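Local coordinates for CYTH domain-containing protein (Pyrococcus horikoshii, PDB 2DC4) that is of unknown function but, as a dimeric CYTH-domain protein, probably binds a triphosphate compound in a barrel lined with charged side chains, at residues 30-35 and 97-102; 42-47 and 55-60. All blocks are in the same frame, centred on the assembly; numbering follows the deposited sequence.

Contact 1. Residues 30-35 and 97-102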
loop_
_atom_site.group_PDB
_atom_site.type_symbol
_atom_site.label_atom_id
_atom_site.label_comp_id
_atom_site.label_asym_id
_atom_site.label_seq_id
_atom_site.Cartn_x
_atom_site.Cartn_y
_atom_site.Cartn_z
ATOM N N GLU A 30 4.851 -13.663 14.172
ATOM C CA GLU A 30 3.525 -14.272 14.134
ATOM C C GLU A 30 2.834 -13.558 12.984
ATOM O O GLU A 30 2.419 -12.405 13.111
ATOM C CB GLU A 30 2.791 -14.036 15.454
ATOM C CG GLU A 30 3.520 -14.640 16.651
ATOM C CD GLU A 30 2.740 -14.516 17.941
ATOM O OE1 GLU A 30 1.600 -15.022 17.993
ATOM O OE2 GLU A 30 3.268 -13.918 18.905
ATOM N N GLN A 31 2.721 -14.253 11.855
ATOM C CA GLN A 31 2.161 -13.666 10.646
ATOM C C GLN A 31 0.764 -14.112 10.251
ATOM O O GLN A 31 0.361 -15.252 10.479
ATOM C CB GLN A 31 3.102 -13.946 9.469
ATOM C CG GLN A 31 4.586 -13.819 9.797
ATOM C CD GLN A 31 5.463 -14.165 8.613
ATOM O OE1 GLN A 31 5.143 -15.065 7.837
ATOM N NE2 GLN A 31 6.583 -13.456 8.470
ATOM N N GLU A 32 0.035 -13.187 9.639
ATOM C CA GLU A 32 -1.304 -13.457 9.140
ATOM C C GLU A 32 -1.336 -12.826 7.756
ATOM O O GLU A 32 -1.228 -11.604 7.628
ATOM C CB GLU A 32 -2.367 -12.811 10.035
ATOM C CG GLU A 32 -3.796 -13.102 9.588
ATOM C CD GLU A 32 -4.845 -12.502 10.510
ATOM O OE1 GLU A 32 -4.721 -12.672 11.741
ATOM O OE2 GLU A 32 -5.797 -11.873 9.999
ATOM N N ASP A 33 -1.451 -13.665 6.727
ATOM C CA ASP A 33 -1.480 -13.200 5.345
ATOM C C ASP A 33 -2.836 -13.376 4.696
ATOM O O ASP A 33 -3.398 -14.468 4.713
ATOM C CB ASP A 33 -0.472 -13.963 4.480
ATOM C CG ASP A 33 0.938 -13.880 5.002
ATOM O OD1 ASP A 33 1.251 -12.913 5.719
ATOM O OD2 ASP A 33 1.739 -14.785 4.674
ATOM N N VAL A 34 -3.360 -12.302 4.116
ATOM C CA VAL A 34 -4.630 -12.379 3.410
ATOM C C VAL A 34 -4.290 -12.325 1.922
ATOM O O VAL A 34 -3.797 -11.314 1.413
ATOM C CB VAL A 34 -5.572 -11.211 3.788
ATOM C CG1 VAL A 34 -6.810 -11.235 2.908
ATOM C CG2 VAL A 34 -5.962 -11.323 5.246
ATOM N N TYR A 35 -4.522 -13.438 1.230
ATOM C CA TYR A 35 -4.222 -13.529 -0.194
ATOM C C TYR A 35 -5.381 -13.137 -1.085
ATOM O O TYR A 35 -6.538 -13.380 -0.758
ATOM C CB TYR A 35 -3.798 -14.951 -0.570
ATOM C CG TYR A 35 -2.386 -15.309 -0.178
ATOM C CD1 TYR A 35 -2.068 -15.647 1.133
ATOM C CD2 TYR A 35 -1.366 -15.316 -1.130
ATOM C CE1 TYR A 35 -0.769 -15.988 1.492
ATOM C CE2 TYR A 35 -0.061 -15.653 -0.783
ATOM C CZ TYR A 35 0.229 -15.990 0.526
ATOM O OH TYR A 35 1.518 -16.319 0.874
ATOM N N VAL A 97 -6.522 -17.201 3.819
ATOM C CA VAL A 97 -5.724 -16.574 4.858
ATOM C C VAL A 97 -4.736 -17.573 5.428
ATOM O O VAL A 97 -5.129 -18.641 5.890
ATOM C CB VAL A 97 -6.607 -16.057 6.010
ATOM C CG1 VAL A 97 -5.732 -15.425 7.092
ATOM C CG2 VAL A 97 -7.625 -15.053 5.480
ATOM N N VAL A 98 -3.453 -17.227 5.381
ATOM C CA VAL A 98 -2.415 -18.104 5.910
ATOM C C VAL A 98 -1.903 -17.527 7.216
ATOM O O VAL A 98 -1.483 -16.370 7.267
ATOM C CB VAL A 98 -1.218 -18.243 4.940
ATOM C CG1 VAL A 98 -0.136 -19.114 5.579
ATOM C CG2 VAL A 98 -1.672 -18.845 3.617
ATOM N N LYS A 99 -1.938 -18.334 8.270
ATOM C CA LYS A 99 -1.465 -17.903 9.574
ATOM C C LYS A 99 -0.311 -18.796 9.985
ATOM O O LYS A 99 -0.416 -20.023 9.940
ATOM C CB LYS A 99 -2.584 -17.997 10.610
ATOM C CG LYS A 99 -3.771 -17.091 10.314
ATOM C CD LYS A 99 -4.846 -17.209 11.387
ATOM C CE LYS A 99 -4.334 -16.754 12.747
ATOM N NZ LYS A 99 -3.884 -15.332 12.729
ATOM N N LYS A 100 0.797 -18.190 10.386
ATOM C CA LYS A 100 1.940 -18.995 10.777
ATOM C C LYS A 100 2.813 -18.307 11.807
ATOM O O LYS A 100 2.740 -17.092 11.993
ATOM C CB LYS A 100 2.786 -19.316 9.545
ATOM C CG LYS A 100 3.639 -18.140 9.081
ATOM C CD LYS A 100 4.596 -18.541 7.963
ATOM C CE LYS A 100 3.956 -18.431 6.586
ATOM N NZ LYS A 100 3.796 -17.003 6.163
ATOM N N ARG A 101 3.631 -19.102 12.486
ATOM C CA ARG A 101 4.575 -18.579 13.456
ATOM C C ARG A 101 5.917 -18.924 12.816
ATOM O O ARG A 101 6.225 -20.095 12.602
ATOM C CB ARG A 101 4.411 -19.286 14.799
ATOM C CG ARG A 101 5.005 -18.532 15.966
ATOM C CD ARG A 101 4.117 -18.671 17.199
ATOM N NE ARG A 101 4.490 -17.741 18.260
ATOM C CZ ARG A 101 5.530 -17.906 19.072
ATOM N NH1 ARG A 101 6.308 -18.971 18.950
ATOM N NH2 ARG A 101 5.787 -17.005 20.010
ATOM N N ARG A 102 6.703 -17.900 12.493
ATOM C CA ARG A 102 7.986 -18.097 11.826
ATOM C C ARG A 102 9.215 -17.807 12.679
ATOM O O ARG A 102 9.324 -16.749 13.304
ATOM C CB ARG A 102 8.028 -17.229 10.562
ATOM C CG ARG A 102 9.362 -17.235 9.820
ATOM C CD ARG A 102 9.289 -16.358 8.572
ATOM N NE ARG A 102 8.449 -16.959 7.538
ATOM C CZ ARG A 102 8.126 -16.370 6.388
ATOM N NH1 ARG A 102 8.569 -15.151 6.111
ATOM N NH2 ARG A 102 7.357 -17.002 5.512
HETATM O O HOH W 1 2.162 -16.871 3.354
HETATM O O HOH W 2 1.511 -15.953 7.221
#
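K100 and Q31 meet twice across this antiparallel pair: the backbones exchange two hydrogen bonds, and K100 NZ donates to Q31 OE1 at 2.9 Å. The C=O...N angle of 167° at OE1 puts the ammonium almost straight beyond the amide oxygen. K100 CG sits between its N and carbonyl carbon (chi1 77°), and bends at chi3 and chi4 complete the reach. The same NZ makes a weaker, 3.4 Å salt bridge to D33 OD2. Two waters join K100 to D33: one also binds Y35 OH, itself bonded to R45; the other donates to V98 O and only weakly to D33 OD2, so several partners hold the buried ammonium. Q31 OE1 lies 3.6 Å above the centre of the R102 guanidinium, whose NE bonds to N115, while Q31 NE2 bonds to E29. On the same face, V98 CG2 packs 3.7 Å from Y35 CE1.

The face of E30, E32, V34, V97, K99 and R101 is looser and, except at V34, more accessible. K99 NZ reaches E32 OE1 at 3.0 Å from above the carboxylate plane, whereas E30 OE1 and R101 NE form a long ion pair, 4.0 Å apart. V34 and V97 touch through their CG2 methyls.

In the closed barrel, strand 24-36 is flanked on its other edge by strand 42-49, where R47 bridges to D33, and strand 94-107 by strand 110-117; Y159 and I160 of helix 159-162 pack against V98.

Contact 2. Residues 42-47 and 55-60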
loop_
_atom_site.group_PDB
_atom_site.type_symbol
_atom_site.label_atom_id
_atom_site.label_comp_id
_atom_site.label_asym_id
_atom_site.label_seq_id
_atom_site.Cartn_x
_atom_site.Cartn_y
_atom_site.Cartn_z
ATOM N N LYS A 42 0.822 -15.339 -10.679
ATOM C CA LYS A 42 1.026 -14.218 -9.770
ATOM C C LYS A 42 0.350 -14.382 -8.410
ATOM O O LYS A 42 -0.672 -15.058 -8.288
ATOM C CB LYS A 42 0.543 -12.931 -10.442
ATOM C CG LYS A 42 1.203 -12.689 -11.792
ATOM C CD LYS A 42 0.608 -11.491 -12.506
ATOM C CE LYS A 42 1.235 -11.311 -13.876
ATOM N NZ LYS A 42 2.714 -11.139 -13.785
ATOM N N LEU A 43 0.937 -13.748 -7.397
ATOM C CA LEU A 43 0.429 -13.793 -6.025
ATOM C C LEU A 43 0.323 -12.382 -5.460
ATOM O O LEU A 43 1.126 -11.514 -5.794
ATOM C CB LEU A 43 1.379 -14.590 -5.127
ATOM C CG LEU A 43 1.630 -16.067 -5.430
ATOM C CD1 LEU A 43 2.804 -16.559 -4.584
ATOM C CD2 LEU A 43 0.378 -16.868 -5.131
ATOM N N LEU A 44 -0.663 -12.164 -4.599
ATOM C CA LEU A 44 -0.852 -10.866 -3.957
ATOM C C LEU A 44 -1.369 -11.100 -2.551
ATOM O O LEU A 44 -2.342 -11.827 -2.350
ATOM C CB LEU A 44 -1.866 -10.004 -4.721
ATOM C CG LEU A 44 -2.189 -8.633 -4.103
ATOM C CD1 LEU A 44 -0.930 -7.779 -4.035
ATOM C CD2 LEU A 44 -3.256 -7.941 -4.933
ATOM N N ARG A 45 -0.726 -10.485 -1.569
ATOM C CA ARG A 45 -1.188 -10.658 -0.203
ATOM C C ARG A 45 -0.879 -9.449 0.651
ATOM O O ARG A 45 -0.000 -8.644 0.331
ATOM C CB ARG A 45 -0.526 -11.880 0.441
ATOM C CG ARG A 45 0.934 -11.646 0.759
ATOM C CD ARG A 45 1.641 -12.858 1.345
ATOM N NE ARG A 45 3.044 -12.537 1.589
ATOM C CZ ARG A 45 4.055 -13.362 1.345
ATOM N NH1 ARG A 45 3.825 -14.568 0.846
ATOM N NH2 ARG A 45 5.300 -12.969 1.585
ATOM N N VAL A 46 -1.630 -9.326 1.735
ATOM C CA VAL A 46 -1.426 -8.272 2.710
ATOM C C VAL A 46 -1.026 -9.029 3.966
ATOM O O VAL A 46 -1.780 -9.871 4.460
ATOM C CB VAL A 46 -2.708 -7.480 3.000
ATOM C CG1 VAL A 46 -2.474 -6.548 4.182
ATOM C CG2 VAL A 46 -3.125 -6.694 1.768
ATOM N N ARG A 47 0.165 -8.743 4.470
ATOM C CA ARG A 47 0.665 -9.412 5.666
ATOM C C ARG A 47 0.677 -8.532 6.905
ATOM O O ARG A 47 1.036 -7.356 6.843
ATOM C CB ARG A 47 2.090 -9.923 5.427
ATOM C CG ARG A 47 2.819 -10.339 6.706
ATOM C CD ARG A 47 4.137 -11.053 6.404
ATOM N NE ARG A 47 3.913 -12.308 5.692
ATOM C CZ ARG A 47 4.873 -13.025 5.112
ATOM N NH1 ARG A 47 6.131 -12.612 5.154
ATOM N NH2 ARG A 47 4.571 -14.154 4.487
ATOM N N SER A 55 3.279 -4.261 8.927
ATOM C CA SER A 55 2.342 -4.729 7.909
ATOM C C SER A 55 2.952 -4.471 6.542
ATOM O O SER A 55 3.694 -3.497 6.362
ATOM C CB SER A 55 0.995 -3.999 8.010
ATOM O OG SER A 55 0.374 -4.252 9.257
ATOM N N TYR A 56 2.653 -5.348 5.590
ATOM C CA TYR A 56 3.193 -5.218 4.236
ATOM C C TYR A 56 2.220 -5.615 3.139
ATOM O O TYR A 56 1.260 -6.351 3.361
ATOM C CB TYR A 56 4.426 -6.122 4.052
ATOM C CG TYR A 56 5.548 -5.870 5.015
ATOM C CD1 TYR A 56 5.548 -6.445 6.287
ATOM C CD2 TYR A 56 6.589 -5.011 4.677
ATOM C CE1 TYR A 56 6.565 -6.160 7.201
ATOM C CE2 TYR A 56 7.604 -4.721 5.577
ATOM C CZ TYR A 56 7.587 -5.292 6.836
ATOM O OH TYR A 56 8.580 -4.973 7.726
ATOM N N ILE A 57 2.473 -5.100 1.943
ATOM C CA ILE A 57 1.711 -5.522 0.783
ATOM C C ILE A 57 2.799 -6.242 0.008
ATOM O O ILE A 57 3.907 -5.713 -0.141
ATOM C CB ILE A 57 1.193 -4.363 -0.081
ATOM C CG1 ILE A 57 0.064 -3.638 0.652
ATOM C CG2 ILE A 57 0.720 -4.912 -1.438
ATOM C CD1 ILE A 57 -0.560 -2.491 -0.139
ATOM N N THR A 58 2.514 -7.450 -0.456
ATOM C CA THR A 58 3.504 -8.200 -1.214
ATOM C C THR A 58 2.927 -8.786 -2.496
ATOM O O THR A 58 1.841 -9.369 -2.505
ATOM C CB THR A 58 4.097 -9.363 -0.393
ATOM O OG1 THR A 58 3.074 -10.332 -0.162
ATOM C CG2 THR A 58 4.643 -8.879 0.939
ATOM N N TYR A 59 3.675 -8.613 -3.577
ATOM C CA TYR A 59 3.306 -9.119 -4.895
ATOM C C TYR A 59 4.420 -10.056 -5.328
ATOM O O TYR A 59 5.601 -9.742 -5.162
ATOM C CB TYR A 59 3.206 -7.968 -5.897
ATOM C CG TYR A 59 3.081 -8.398 -7.349
ATOM C CD1 TYR A 59 1.839 -8.688 -7.912
ATOM C CD2 TYR A 59 4.211 -8.505 -8.158
ATOM C CE1 TYR A 59 1.725 -9.072 -9.249
ATOM C CE2 TYR A 59 4.110 -8.890 -9.494
ATOM C CZ TYR A 59 2.866 -9.169 -10.033
ATOM O OH TYR A 59 2.758 -9.530 -11.362
ATOM N N LYS A 60 4.046 -11.202 -5.879
ATOM C CA LYS A 60 5.039 -12.155 -6.348
ATOM C C LYS A 60 4.648 -12.755 -7.679
ATOM O O LYS A 60 3.468 -12.915 -7.990
ATOM C CB LYS A 60 5.229 -13.297 -5.352
ATOM C CG LYS A 60 5.891 -12.919 -4.044
ATOM C CD LYS A 60 6.229 -14.168 -3.244
ATOM C CE LYS A 60 6.893 -13.821 -1.921
ATOM N NZ LYS A 60 7.284 -15.037 -1.150
#
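K42 CG is anti to its carbonyl carbon and the chain bends at chi4 (-58°), which brings NZ to Y59 OH for a 2.9 Å hydrogen bond. Y59 CG lies anti to its backbone N (chi1 169°), and K42 CD approaches the tyrosine at the ring edge. E61 provides a salt bridge for the same ammonium.

From there the strands run antiparallel, with paired backbone hydrogen bonds at L43-K60, R45-T58 and R47-Y56. The T58 N-H points at R45 O nearly linearly, at 171°. L44 CD1 packs 4.2 Å from I57 CG2 on the face shared with V46 and Y59, and L86 of the second subunit covers L44, I57 and Y59.

On the reverse face, R47 NH2 stands 3.2 Å above the centre of the R45 guanidinium. R45 NH2 also comes within 4.0 Å of K60 NZ, a close pair of like charges. D33 binds R47, Y35 binds R45, and K60 has a cation-pi contact with F70. This hairpin therefore has a largely apolar face, packed on helix 80-89 of its own chain and on L86 of the second subunit, and a strongly basic one opposite, consistent with the anion-binding barrel interior of CYTH proteins.

Contacts 1 and 2 belong to one closed antiparallel barrel and meet where strand 24-36 neighbours strand 42-49, their centres about 11 Å apart. D33 OD1 takes a 2.7 Å salt bridge from R47 NE, and Y35 OH probably hydrogen-bonds R45 NH1, joining their polar clusters. Contact 2, a local hairpin, is nested within the 62-residue separation closed by contact 1. It is the more buried of the two and has a face packed against the second subunit, which does not touch contact 1. Acids and bases pair across 30-35 and 97-102; between 42-47 and 55-60 basic groups crowd together; R47 is answered by D33 of the neighbouring strand and K42 by E61 of the hairpin itself.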